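Local coordinates for dicer Related Helicase (Caenorhabditis elegans, PDB 6M6Q), which is an RLR-family RNA helicase of RNA interference that binds RNA and probably hydrolyses ATP, represented by its N-terminal, CARD-containing domain, at the interface of chains A and B. Sequence-based numbering; all coordinates share one arbitrary frame. Chains: chain A/B, Dicer Related Helicase.

Contact 1: the interface of chains A and B. Residues chain A 175, 179; chain B 110, 114.
A two-fold symmetric, helix-to-helix interface joins two copies of the DRH-3 N-terminal domain, the CARD-containing part of this RLR-subfamily helicase. Here A:Glu175 and A:Asn179 of the short helix 174-179 meet B:His110 and B:Val114 of the long helix 94-127. The patch helps to hold the deposited dimer together, which may or may not be the form present in the cell. A:Glu175 and B:His110 reach for each other from opposite directions. The ring nitrogen NE2 of B:His110 donates to the carboxylate oxygen OE1 of A:Glu175 at 3.3 Å. The bond is bent, 137° at the hydrogen. The oxygen lies near the imidazole plane, but the histidine comes to it from above the carboxylate plane. The two planes are turned 69° apart. A:Glu175 reaches across with an extended chain, its CG anti to the backbone N (chi1 -151°). The same OE1 also accepts the amide ND2 of A:Asn179, 3.0 Å away, through its anti lone pair. Two donors thus grip one oxygen and help fix the carboxylate's rotation. With alanine in place of A:Glu175, B:His110 NE2 would probably lose this acceptor, and the amide of A:Asn179 would be less firmly fixed, with B:Val114 still against it. That amide crosses the B:Val114 side chain at about a right angle. Its CG lies 3.7 Å from the methyl CG1 of B:Val114. The other methyl, CG2, sits over the rim of one face of the B:His110 ring.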
# COMPACT_ATOMS: atom_id res chain seq x y z
N GLU A 175 -5.69 15.86 -6.25
CA GLU A 175 -6.30 15.95 -4.89
C GLU A 175 -5.35 15.31 -3.86
O GLU A 175 -5.08 15.94 -2.83
CB GLU A 175 -7.68 15.30 -4.82
CG GLU A 175 -8.58 15.95 -3.76
CD GLU A 175 -9.62 15.04 -3.13
OE1 GLU A 175 -9.56 14.85 -1.90
OE2 GLU A 175 -10.51 14.55 -3.87
N ASN A 179 -3.54 17.57 -0.85
CA ASN A 179 -3.97 17.24 0.53
C ASN A 179 -2.74 16.97 1.41
O ASN A 179 -2.67 17.54 2.50
CB ASN A 179 -4.92 16.05 0.53
CG ASN A 179 -6.27 16.40 -0.04
OD1 ASN A 179 -6.57 17.57 -0.30
ND2 ASN A 179 -7.12 15.40 -0.23
N HIS B 110 -15.47 18.72 3.64
CA HIS B 110 -14.52 17.89 2.88
C HIS B 110 -13.12 18.04 3.46
O HIS B 110 -12.50 17.02 3.75
CB HIS B 110 -14.58 18.23 1.40
CG HIS B 110 -13.61 17.45 0.58
ND1 HIS B 110 -13.85 16.14 0.23
CD2 HIS B 110 -12.42 17.79 0.05
CE1 HIS B 110 -12.83 15.69 -0.47
NE2 HIS B 110 -11.93 16.69 -0.59
N VAL B 114 -10.79 14.96 5.15
CA VAL B 114 -9.43 14.69 4.63
C VAL B 114 -8.45 14.59 5.81
O VAL B 114 -7.62 13.66 5.81
CB VAL B 114 -9.02 15.77 3.61
CG1 VAL B 114 -7.52 15.88 3.45
CG2 VAL B 114 -9.67 15.55 2.25

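Contact 2: the interface of chains A and B. Residues chain A 308, 312; chain B 301-302, 304-305, 308.
A:Tyr308 and B:Tyr308, the same residue in both copies, stack their phenol rings across the dimer. Both come from helix 301-310. The ring centroids are 4.2 Å apart and the planes are tilted by 20°, so the stack is close to parallel. It is also offset: CE1 of each ring sits over the other near its rim. The ring edges bearing CE1 overlap, and the two CE1 atoms of A:Tyr308 and B:Tyr308 lie 3.4 Å apart. On B:Tyr308, CG is anti to the carbonyl carbon and beside the backbone N (chi1 -74°), which lays the ring back towards the start of the helix with one face turned to its mate. The opposite edge of A:Tyr308 packs against the partner helix. Its CD2 lies 3.9 Å from the methyl CB of B:Ala305, which meets the rim of the ring rather than its face. Further out, B:Arg304 crosses the A:Tyr308 side chain at about a right angle. Its guanidinium plane stands 86° from the phenol ring and turns an edge to CE2. The chain of B:Arg304 bends at its third torsion, bringing NE to the phenol. NE donates a weak hydrogen bond to the A:Tyr308 hydroxyl OH at 3.4 Å. Beside the stack, A:Lys312 lies in the loop after its helix and runs its aliphatic chain past B:Ala302. Its backbone oxygen O is 3.5 Å from the ring carbon CB of B:Pro301.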
# COMPACT_ATOMS: atom_id res chain seq x y z
N TYR A 308 -2.20 -0.12 -13.86
CA TYR A 308 -3.56 0.14 -13.30
C TYR A 308 -3.46 1.13 -12.12
O TYR A 308 -4.49 1.73 -11.78
CB TYR A 308 -4.24 -1.19 -12.96
CG TYR A 308 -5.05 -1.76 -14.10
CD1 TYR A 308 -4.48 -2.63 -15.03
CD2 TYR A 308 -6.37 -1.37 -14.30
CE1 TYR A 308 -5.21 -3.11 -16.11
CE2 TYR A 308 -7.11 -1.85 -15.37
CZ TYR A 308 -6.53 -2.72 -16.29
OH TYR A 308 -7.26 -3.19 -17.34
N LYS A 312 -6.59 4.03 -14.08
CA LYS A 312 -7.63 2.98 -13.96
C LYS A 312 -8.30 2.77 -15.33
O LYS A 312 -8.92 1.70 -15.51
CB LYS A 312 -8.65 3.35 -12.89
CG LYS A 312 -8.13 3.33 -11.47
CD LYS A 312 -9.22 3.48 -10.42
CE LYS A 312 -8.68 3.52 -9.00
NZ LYS A 312 -8.21 4.87 -8.62
N PRO B 301 -13.92 -0.14 -13.91
CA PRO B 301 -12.47 0.06 -13.86
C PRO B 301 -11.84 0.03 -12.45
O PRO B 301 -10.67 -0.30 -12.35
CB PRO B 301 -12.27 1.45 -14.51
CG PRO B 301 -13.65 2.11 -14.44
CD PRO B 301 -14.62 0.97 -14.59
N ALA B 302 -12.60 0.40 -11.40
CA ALA B 302 -12.12 0.43 -9.99
C ALA B 302 -11.91 -1.00 -9.47
O ALA B 302 -10.82 -1.28 -8.91
CB ALA B 302 -13.09 1.19 -9.12
N ARG B 304 -11.92 -3.75 -11.34
CA ARG B 304 -11.07 -4.39 -12.37
C ARG B 304 -9.61 -4.22 -11.94
O ARG B 304 -8.87 -5.20 -11.97
CB ARG B 304 -11.32 -3.74 -13.74
CG ARG B 304 -11.13 -4.67 -14.93
CD ARG B 304 -11.53 -3.98 -16.22
NE ARG B 304 -10.61 -2.91 -16.60
CZ ARG B 304 -10.89 -1.93 -17.46
NH1 ARG B 304 -12.09 -1.85 -18.01
NH2 ARG B 304 -9.98 -1.01 -17.74
N ALA B 305 -9.27 -3.02 -11.46
CA ALA B 305 -7.92 -2.69 -10.95
C ALA B 305 -7.66 -3.47 -9.66
O ALA B 305 -6.55 -3.98 -9.51
CB ALA B 305 -7.80 -1.20 -10.72
N TYR B 308 -6.48 -7.10 -10.23
CA TYR B 308 -5.05 -7.28 -10.64
C TYR B 308 -4.16 -7.43 -9.39
O TYR B 308 -3.08 -8.03 -9.51
CB TYR B 308 -4.56 -6.15 -11.56
CG TYR B 308 -5.10 -6.24 -12.97
CD1 TYR B 308 -6.26 -5.58 -13.33
CD2 TYR B 308 -4.51 -7.06 -13.93
CE1 TYR B 308 -6.81 -5.70 -14.60
CE2 TYR B 308 -5.04 -7.18 -15.21
CZ TYR B 308 -6.20 -6.49 -15.54
OH TYR B 308 -6.74 -6.60 -16.79

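The C-alpha centres of contact 1 and contact 2 lie about 22 Å apart, and the two share no residue or helix. Contact 1 pairs unlike elements, helix 94-127 of one copy with helix 174-179 of the other, so its twin with the chains exchanged is a separate patch. Contact 2 brings together helix 301-310 from both copies, as expected close to the two-fold axis. Of these two patches, the one near the axis is mainly aromatic and apolar, and the outer one mixes polar bonds with a valine contact; both are only parts of the interface. Together such separated contacts probably restrict how the copies can turn against each other.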